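Local coordinates for protein uronate isomerase (Bacillus halodurans C-125, PDB 3HKA) that isomerises hexuronates, probably interconverting D-glucuronate and D-fructuronate, at a zinc-containing active site of the amidohydrolase superfamily, at residues A[26-31]-A[353-358]; A[166-171]-A[217-222]; A[256-261]-A[323-328]. All blocks are in the same frame, centred on the assembly; numbering follows the deposited sequence.

Interaction 1. Residues A[26-31]-A[353-358]. With ZN (zinc ion), chain F; FIX (D-fructuronic acid), chain D.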
# COMPACT_ATOMS: atom_id res chain seq x y z
N HIS A 26 2.58 -24.67 5.41
CA HIS A 26 1.13 -24.54 5.58
C HIS A 26 0.36 -24.91 4.32
O HIS A 26 0.42 -24.20 3.31
CB HIS A 26 0.68 -23.14 6.01
CG HIS A 26 -0.81 -23.01 6.09
ND1 HIS A 26 -1.59 -23.84 6.87
CD2 HIS A 26 -1.67 -22.22 5.40
CE1 HIS A 26 -2.86 -23.57 6.67
NE2 HIS A 26 -2.94 -22.59 5.78
N THR A 27 -0.36 -26.02 4.38
CA THR A 27 -1.17 -26.47 3.26
C THR A 27 -2.41 -27.12 3.82
O THR A 27 -2.57 -27.26 5.04
CB THR A 27 -0.46 -27.56 2.41
OG1 THR A 27 -0.59 -28.83 3.08
CG2 THR A 27 1.01 -27.23 2.23
N HIS A 28 -3.30 -27.51 2.92
CA HIS A 28 -4.53 -28.18 3.29
C HIS A 28 -4.52 -29.53 2.58
O HIS A 28 -5.54 -30.00 2.07
CB HIS A 28 -5.73 -27.33 2.87
CG HIS A 28 -5.89 -26.09 3.69
ND1 HIS A 28 -6.55 -26.08 4.90
CD2 HIS A 28 -5.40 -24.84 3.51
CE1 HIS A 28 -6.47 -24.87 5.43
NE2 HIS A 28 -5.77 -24.10 4.61
N LEU A 29 -3.33 -30.14 2.53
CA LEU A 29 -3.15 -31.45 1.92
C LEU A 29 -3.02 -32.45 3.06
O LEU A 29 -2.73 -32.07 4.19
CB LEU A 29 -1.88 -31.47 1.07
CG LEU A 29 -1.77 -30.46 -0.07
CD1 LEU A 29 -0.43 -30.66 -0.78
CD2 LEU A 29 -2.93 -30.64 -1.04
N PHE A 30 -3.21 -33.73 2.75
CA PHE A 30 -3.11 -34.78 3.76
C PHE A 30 -2.30 -35.94 3.21
O PHE A 30 -2.21 -36.12 2.00
CB PHE A 30 -4.50 -35.29 4.15
CG PHE A 30 -5.36 -34.26 4.81
CD1 PHE A 30 -5.33 -34.10 6.19
CD2 PHE A 30 -6.21 -33.46 4.06
CE1 PHE A 30 -6.14 -33.15 6.82
CE2 PHE A 30 -7.02 -32.51 4.67
CZ PHE A 30 -6.98 -32.36 6.06
N SER A 31 -1.72 -36.73 4.11
CA SER A 31 -0.95 -37.89 3.69
C SER A 31 -1.91 -38.81 2.93
O SER A 31 -3.05 -38.99 3.34
CB SER A 31 -0.37 -38.61 4.91
OG SER A 31 0.60 -39.57 4.53
N HIS A 353 4.34 -20.05 1.46
CA HIS A 353 3.73 -21.35 1.71
C HIS A 353 2.70 -21.46 0.59
O HIS A 353 2.30 -20.45 0.01
CB HIS A 353 3.06 -21.43 3.09
CG HIS A 353 1.86 -20.55 3.25
ND1 HIS A 353 1.94 -19.24 3.67
CD2 HIS A 353 0.54 -20.81 3.06
CE1 HIS A 353 0.72 -18.73 3.75
NE2 HIS A 353 -0.14 -19.66 3.38
N SER A 354 2.28 -22.68 0.25
CA SER A 354 1.33 -22.84 -0.86
C SER A 354 -0.15 -22.79 -0.49
O SER A 354 -0.97 -22.33 -1.28
CB SER A 354 1.59 -24.17 -1.58
OG SER A 354 1.19 -25.26 -0.77
N ASP A 355 -0.48 -23.26 0.71
CA ASP A 355 -1.88 -23.29 1.14
C ASP A 355 -2.64 -24.21 0.20
O ASP A 355 -3.86 -24.09 0.06
CB ASP A 355 -2.49 -21.89 1.08
CG ASP A 355 -3.14 -21.49 2.38
OD1 ASP A 355 -3.91 -22.29 2.94
OD2 ASP A 355 -2.87 -20.36 2.84
N ALA A 356 -1.92 -25.11 -0.45
CA ALA A 356 -2.53 -26.03 -1.41
C ALA A 356 -3.68 -26.82 -0.81
O ALA A 356 -3.56 -27.39 0.27
CB ALA A 356 -1.47 -26.98 -1.97
N ARG A 357 -4.79 -26.83 -1.53
CA ARG A 357 -5.98 -27.57 -1.13
C ARG A 357 -6.09 -28.77 -2.06
O ARG A 357 -6.68 -29.80 -1.72
CB ARG A 357 -7.23 -26.70 -1.25
CG ARG A 357 -7.48 -25.82 -0.03
CD ARG A 357 -8.67 -24.89 -0.25
NE ARG A 357 -9.06 -24.21 0.99
CZ ARG A 357 -9.66 -24.81 2.01
NH1 ARG A 357 -9.94 -26.11 1.95
NH2 ARG A 357 -9.99 -24.12 3.09
N VAL A 358 -5.52 -28.63 -3.26
CA VAL A 358 -5.51 -29.69 -4.25
C VAL A 358 -4.04 -30.03 -4.52
O VAL A 358 -3.24 -29.15 -4.84
CB VAL A 358 -6.18 -29.24 -5.57
CG1 VAL A 358 -6.23 -30.40 -6.56
CG2 VAL A 358 -7.59 -28.73 -5.29
ZN ZN F . -4.79 -22.22 4.80
O1A FIX D . -5.89 -21.98 6.58
C1 FIX D . -6.85 -21.19 6.45
O1B FIX D . -7.68 -20.90 7.34
C2 FIX D . -7.03 -20.51 5.08
O2 FIX D . -5.79 -20.54 4.37
C3 FIX D . -8.16 -21.21 4.28
O3 FIX D . -9.37 -21.18 5.05
C4 FIX D . -8.50 -20.60 2.89
O4 FIX D . -9.75 -21.13 2.40
C5 FIX D . -7.41 -20.86 1.81
O5 FIX D . -6.77 -21.92 1.80
C6 FIX D . -7.11 -19.80 0.76
O6 FIX D . -5.79 -19.93 0.25
O HOH W 1 -6.37 -32.16 -0.03
O HOH W 2 -8.03 -29.85 0.64
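His26 and His28 meet Asp355 at one zinc ion, which lies 2.1 Å from His26 NE2, His28 NE2 and Asp355 OD1; O1A and O2 of fructuronate complete its five ligands. The carboxylate of Asp355 is nearly coplanar with the His28 ring (9°) but stands almost upright against that of His26 (82°). Its other oxygen, OD2, accepts a hydrogen bond from His353 NE2 (2.9 Å), reached from above the carboxylate plane. Backbone bonds join the two loops: Asp355 N gives to His26 O at 2.9 Å, and His28 N to Ala356 O at 2.7 Å. Each loop also folds an ST turn, with Thr27 OG1 taking Leu29 N and Ser354 OG taking Ala356 N; these hydroxyls bond further to Val141 O and Asp24 OD2. Two waters lie within hydrogen-bonding distance of both His28 O and Arg357 O. Extended from CG to NE, Arg357 lays its guanidinium flat over one face of His28, planes at 5°, and NH2 donates to fructuronate O4 at 3.1 Å. A leucine here, lacking both N-H and flat group, would probably leave O4 less firmly held and the imidazole unstacked. Chelation through a carboxylate oxygen and O2 implies that the metal orients this end of the sugar acid and probably polarises it.

Interaction 2. Residues A[166-171]-A[217-222]. With FIX (D-fructuronic acid), chain D.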
# COMPACT_ATOMS: atom_id res chain seq x y z
N HIS A 166 3.73 -33.57 7.78
CA HIS A 166 3.78 -33.23 9.19
C HIS A 166 2.46 -32.65 9.68
O HIS A 166 1.76 -31.97 8.93
CB HIS A 166 4.92 -32.24 9.46
CG HIS A 166 6.24 -32.71 8.95
ND1 HIS A 166 6.60 -32.62 7.62
CD2 HIS A 166 7.27 -33.33 9.57
CE1 HIS A 166 7.79 -33.17 7.45
NE2 HIS A 166 8.21 -33.61 8.62
N ALA A 167 2.14 -32.93 10.93
CA ALA A 167 0.90 -32.45 11.51
C ALA A 167 1.03 -31.07 12.14
O ALA A 167 2.10 -30.68 12.62
CB ALA A 167 0.42 -33.45 12.56
N ALA A 168 -0.07 -30.33 12.10
CA ALA A 168 -0.15 -29.00 12.69
C ALA A 168 -1.54 -28.99 13.31
O ALA A 168 -2.54 -29.12 12.60
CB ALA A 168 -0.03 -27.92 11.62
N LEU A 169 -1.60 -28.86 14.63
CA LEU A 169 -2.87 -28.86 15.35
C LEU A 169 -3.70 -27.58 15.16
O LEU A 169 -3.45 -26.56 15.81
CB LEU A 169 -2.60 -29.10 16.84
CG LEU A 169 -3.78 -29.09 17.81
CD1 LEU A 169 -4.85 -30.08 17.35
CD2 LEU A 169 -3.29 -29.46 19.21
N ARG A 170 -4.69 -27.64 14.26
CA ARG A 170 -5.56 -26.50 13.97
C ARG A 170 -6.67 -26.44 15.03
O ARG A 170 -7.34 -27.45 15.28
CB ARG A 170 -6.16 -26.66 12.57
CG ARG A 170 -6.93 -25.46 12.07
CD ARG A 170 -6.07 -24.19 12.04
NE ARG A 170 -6.84 -23.10 11.46
CZ ARG A 170 -6.73 -22.68 10.21
NH1 ARG A 170 -5.87 -23.25 9.38
NH2 ARG A 170 -7.54 -21.74 9.76
N LEU A 171 -6.88 -25.27 15.62
CA LEU A 171 -7.85 -25.12 16.70
C LEU A 171 -8.96 -24.07 16.58
O LEU A 171 -9.55 -23.68 17.59
CB LEU A 171 -7.09 -24.86 18.00
CG LEU A 171 -6.05 -25.92 18.39
CD1 LEU A 171 -5.10 -25.38 19.47
CD2 LEU A 171 -6.77 -27.17 18.89
N PRO A 217 2.51 -32.45 16.42
CA PRO A 217 2.47 -31.30 15.52
C PRO A 217 3.69 -30.41 15.58
O PRO A 217 4.31 -30.27 16.63
CB PRO A 217 1.22 -30.56 15.97
CG PRO A 217 1.31 -30.72 17.46
CD PRO A 217 1.68 -32.19 17.62
N VAL A 218 4.04 -29.80 14.45
CA VAL A 218 5.17 -28.90 14.40
C VAL A 218 4.76 -27.56 15.03
O VAL A 218 5.60 -26.75 15.42
CB VAL A 218 5.67 -28.71 12.96
CG1 VAL A 218 6.31 -30.00 12.47
CG2 VAL A 218 4.51 -28.33 12.04
N TYR A 219 3.45 -27.33 15.11
CA TYR A 219 2.91 -26.11 15.72
C TYR A 219 1.39 -26.19 15.85
O TYR A 219 0.75 -27.03 15.22
CB TYR A 219 3.32 -24.85 14.91
CG TYR A 219 2.78 -24.73 13.49
CD1 TYR A 219 1.43 -24.50 13.24
CD2 TYR A 219 3.64 -24.81 12.39
CE1 TYR A 219 0.94 -24.35 11.93
CE2 TYR A 219 3.17 -24.67 11.08
CZ TYR A 219 1.82 -24.43 10.86
OH TYR A 219 1.35 -24.29 9.57
N MET A 220 0.84 -25.34 16.71
CA MET A 220 -0.61 -25.26 16.88
C MET A 220 -1.00 -24.01 16.10
O MET A 220 -0.23 -23.05 16.06
CB MET A 220 -0.97 -25.11 18.36
CG MET A 220 -0.77 -26.40 19.16
SD MET A 220 -1.33 -26.28 20.86
CE MET A 220 0.14 -25.57 21.66
N ALA A 221 -2.17 -24.01 15.48
CA ALA A 221 -2.58 -22.87 14.67
C ALA A 221 -4.03 -22.44 14.80
O ALA A 221 -4.89 -23.21 15.26
CB ALA A 221 -2.26 -23.15 13.21
N VAL A 222 -4.30 -21.21 14.38
CA VAL A 222 -5.65 -20.66 14.41
C VAL A 222 -5.73 -19.48 13.44
O VAL A 222 -4.76 -18.75 13.27
CB VAL A 222 -6.03 -20.16 15.84
CG1 VAL A 222 -5.21 -18.92 16.19
CG2 VAL A 222 -7.52 -19.85 15.91
O1A FIX D . -5.89 -21.98 6.58
C1 FIX D . -6.85 -21.19 6.45
O1B FIX D . -7.68 -20.90 7.34
C2 FIX D . -7.03 -20.51 5.08
O2 FIX D . -5.79 -20.54 4.37
C3 FIX D . -8.16 -21.21 4.28
O3 FIX D . -9.37 -21.18 5.05
C4 FIX D . -8.50 -20.60 2.89
O4 FIX D . -9.75 -21.13 2.40
C5 FIX D . -7.41 -20.86 1.81
O5 FIX D . -6.77 -21.92 1.80
C6 FIX D . -7.11 -19.80 0.76
O6 FIX D . -5.79 -19.93 0.25
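Leu169 and Arg170 run parallel to Met220 and Ala221, and backbone bonds knit the pair together: Ala221 N gives to Leu169 O at 2.9 Å, Leu171 N to Ala221 O at 2.9 Å and, nearer the N-terminal ends of the two segments, Val218 N to Ala167 O at 2.8 Å. A weak bond from Leu169 N to Tyr219 O joins them. Apolar contacts gather on the face carrying Leu169 and Met220. There the two side chains lie alongside one another, Leu169 CD2 being 4.0 Å from Met220 CG, while Leu171 CD1 reaches the sulfur; helix 198-215 packs against both leucines. Ala168 makes a CH-pi contact, its CB 4.1 Å from the centroid of the Tyr219 ring and over its face; the tyrosine hydroxyl bonds to Met25 O. The charged contact is on the Ala221 face. Arg170 starts with CG anti to the backbone N (chi1 -172°), then bends at chi2, and its guanidinium meets the fructuronate carboxylate edge-on: NH1 donates to O1A at 3.1 Å and NH2 to O1B at 2.6 Å, both nearly straight. NE is salt-bridged to Asp172. Neighbouring parallel strands joined through helices, with a ligand-binding residue toward a strand's C-terminal end, are typical of the amidohydrolase (beta/alpha)8 barrel.

Interaction 3. Residues A[256-261]-A[323-328]. With FIX (D-fructuronic acid), chain D; CO3 (carbonate ion), chain I.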
# COMPACT_ATOMS: atom_id res chain seq x y z
N ALA A 256 0.92 -20.58 15.75
CA ALA A 256 0.73 -19.89 14.48
C ALA A 256 -0.60 -19.16 14.45
O ALA A 256 -1.65 -19.75 14.72
CB ALA A 256 0.79 -20.89 13.34
N MET A 257 -0.55 -17.87 14.12
CA MET A 257 -1.75 -17.05 14.03
C MET A 257 -1.88 -16.50 12.61
O MET A 257 -0.96 -15.85 12.10
CB MET A 257 -1.70 -15.89 15.03
CG MET A 257 -1.53 -16.31 16.48
SD MET A 257 -1.51 -14.91 17.62
CE MET A 257 0.16 -14.36 17.44
N MET A 258 -3.02 -16.76 11.97
CA MET A 258 -3.29 -16.27 10.63
C MET A 258 -4.41 -15.27 10.84
O MET A 258 -5.59 -15.62 10.96
CB MET A 258 -3.69 -17.43 9.72
CG MET A 258 -2.75 -18.62 9.87
SD MET A 258 -2.67 -19.73 8.45
CE MET A 258 -4.00 -20.78 8.78
N ILE A 259 -4.03 -14.00 10.89
CA ILE A 259 -4.96 -12.92 11.20
C ILE A 259 -5.51 -12.11 10.04
O ILE A 259 -4.79 -11.77 9.10
CB ILE A 259 -4.28 -11.95 12.19
CG1 ILE A 259 -3.81 -12.75 13.42
CG2 ILE A 259 -5.23 -10.83 12.58
CD1 ILE A 259 -2.70 -12.09 14.20
N GLY A 260 -6.80 -11.79 10.13
CA GLY A 260 -7.41 -10.96 9.11
C GLY A 260 -8.61 -11.49 8.34
O GLY A 260 -9.19 -10.75 7.54
N VAL A 261 -8.99 -12.74 8.56
CA VAL A 261 -10.12 -13.30 7.82
C VAL A 261 -11.48 -13.01 8.45
O VAL A 261 -11.68 -13.21 9.64
CB VAL A 261 -9.95 -14.84 7.61
CG1 VAL A 261 -9.88 -15.56 8.96
CG2 VAL A 261 -11.10 -15.40 6.77
N GLY A 323 4.88 -16.58 4.70
CA GLY A 323 4.00 -16.50 3.55
C GLY A 323 3.26 -15.25 3.13
O GLY A 323 3.25 -14.22 3.81
N CYS A 324 2.66 -15.37 1.95
CA CYS A 324 1.84 -14.33 1.32
C CYS A 324 0.50 -15.06 1.24
O CYS A 324 0.17 -15.71 0.24
CB CYS A 324 2.38 -13.99 -0.05
SG CYS A 324 4.09 -13.39 0.03
N TRP A 325 -0.24 -14.95 2.32
CA TRP A 325 -1.50 -15.63 2.50
C TRP A 325 -2.75 -15.21 1.73
O TRP A 325 -3.15 -14.05 1.73
CB TRP A 325 -1.82 -15.63 4.01
CG TRP A 325 -3.01 -16.43 4.42
CD1 TRP A 325 -3.40 -17.65 3.93
CD2 TRP A 325 -3.91 -16.12 5.50
NE1 TRP A 325 -4.48 -18.12 4.63
CE2 TRP A 325 -4.82 -17.20 5.60
CE3 TRP A 325 -4.03 -15.04 6.38
CZ2 TRP A 325 -5.84 -17.23 6.55
CZ3 TRP A 325 -5.05 -15.07 7.33
CH2 TRP A 325 -5.94 -16.16 7.41
N TRP A 326 -3.34 -16.20 1.06
CA TRP A 326 -4.62 -16.01 0.38
C TRP A 326 -4.71 -14.85 -0.61
O TRP A 326 -4.14 -14.89 -1.70
CB TRP A 326 -5.66 -15.83 1.49
CG TRP A 326 -7.05 -16.29 1.23
CD1 TRP A 326 -7.69 -16.37 0.03
CD2 TRP A 326 -8.02 -16.65 2.23
NE1 TRP A 326 -9.00 -16.76 0.21
CE2 TRP A 326 -9.22 -16.93 1.56
CE3 TRP A 326 -7.97 -16.75 3.63
CZ2 TRP A 326 -10.39 -17.32 2.24
CZ3 TRP A 326 -9.13 -17.13 4.31
CH2 TRP A 326 -10.32 -17.41 3.61
N PHE A 327 -5.45 -13.81 -0.22
CA PHE A 327 -5.61 -12.64 -1.08
C PHE A 327 -4.28 -11.89 -1.25
O PHE A 327 -4.19 -10.94 -2.02
CB PHE A 327 -6.68 -11.71 -0.51
CG PHE A 327 -8.01 -12.39 -0.29
CD1 PHE A 327 -8.68 -13.00 -1.35
CD2 PHE A 327 -8.57 -12.46 0.99
CE1 PHE A 327 -9.88 -13.68 -1.14
CE2 PHE A 327 -9.77 -13.14 1.21
CZ PHE A 327 -10.43 -13.75 0.14
N MET A 328 -3.26 -12.32 -0.51
CA MET A 328 -1.92 -11.72 -0.62
C MET A 328 -1.10 -12.55 -1.62
O MET A 328 -0.02 -12.13 -2.05
CB MET A 328 -1.18 -11.75 0.72
CG MET A 328 -1.81 -10.93 1.85
SD MET A 328 -1.68 -9.16 1.56
CE MET A 328 -3.27 -8.85 0.76
O1A FIX D . -5.89 -21.98 6.58
C1 FIX D . -6.85 -21.19 6.45
O1B FIX D . -7.68 -20.90 7.34
C2 FIX D . -7.03 -20.51 5.08
O2 FIX D . -5.79 -20.54 4.37
C3 FIX D . -8.16 -21.21 4.28
O3 FIX D . -9.37 -21.18 5.05
C4 FIX D . -8.50 -20.60 2.89
O4 FIX D . -9.75 -21.13 2.40
C5 FIX D . -7.41 -20.86 1.81
O5 FIX D . -6.77 -21.92 1.80
C6 FIX D . -7.11 -19.80 0.76
O6 FIX D . -5.79 -19.93 0.25
C CO3 I . -11.87 -16.70 -2.57
O1 CO3 I . -12.15 -15.50 -2.99
O2 CO3 I . -12.13 -17.72 -3.33
O3 CO3 I . -11.53 -16.88 -1.33
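Met258 presses its CB onto the six-membered ring of Trp325, and this is the tight half of a contact in which no hydrogen bond joins the two segments. The methylene carbon is 3.5 Å from Trp325 CH2 and sits over the face, a CH-pi contact, while the sulfur makes an oblique Met-aromatic contact with the five-membered ring, SD lying 4.7 Å from its centroid. On the opposite face of the indole, Trp326 contributes CE3, so that Trp325 is clamped between methionine and tryptophan. Ile259 O meets the same ring at its edge. Trp325 swings its indole away from its own backbone N (chi1 -173°), across toward the strand, and turns its N-H to the ligand: NE1 donates to fructuronate O2 at 2.8 Å, with an almost straight angle of 174°. Met258 CE, at the end of a bent chain, approaches fructuronate O1A to 3.1 Å.

The other half is looser. The alpha carbons of Val261 and Trp326 are 9.6 Å apart; what bridges them is essentially one methyl, Val261 CG2, 3.6 Å from Trp326 CZ3. Trp326 spends its faces elsewhere, with fructuronate C6 over one and Phe327 over the other. Its NE1 donates to carbonate O3 at 3.0 Å. That ion, probably from the crystallisation liquor, also binds Arg314 and Lys315 of the second subunit, and Phe327 O bonds to His307 of that subunit. The end of strand 255-262 and the loop after strand 319-321, which together wall a sugar-acid pocket, here with a tandem tryptophan pair, fit the catalytic end of a (beta/alpha)8 barrel.

How the interactions relate
All three contacts are buried and converge on the same fructuronate molecule, but they hold it differently. Interaction 1 joins two loops by metal coordination and polar bonds; interaction 2 is a short parallel strand pairing, with one arginine sent into the pocket; interaction 3 relies on aromatic and apolar packing and reaches toward the second subunit. Interactions 2 and 3 share a sheet, since strand 220-224 pairs with strand 255-262 through Met220 O and Ala256 N, 2.7 Å apart in a probable hydrogen bond. Interaction 1 packs against both: His26 touches Tyr219, Arg170 and Met258, while Asp355 lies beside Trp325. The zinc, the Arg170 guanidinium and the Trp325 indole N-H therefore act on one end of the ligand, with Arg357 further along.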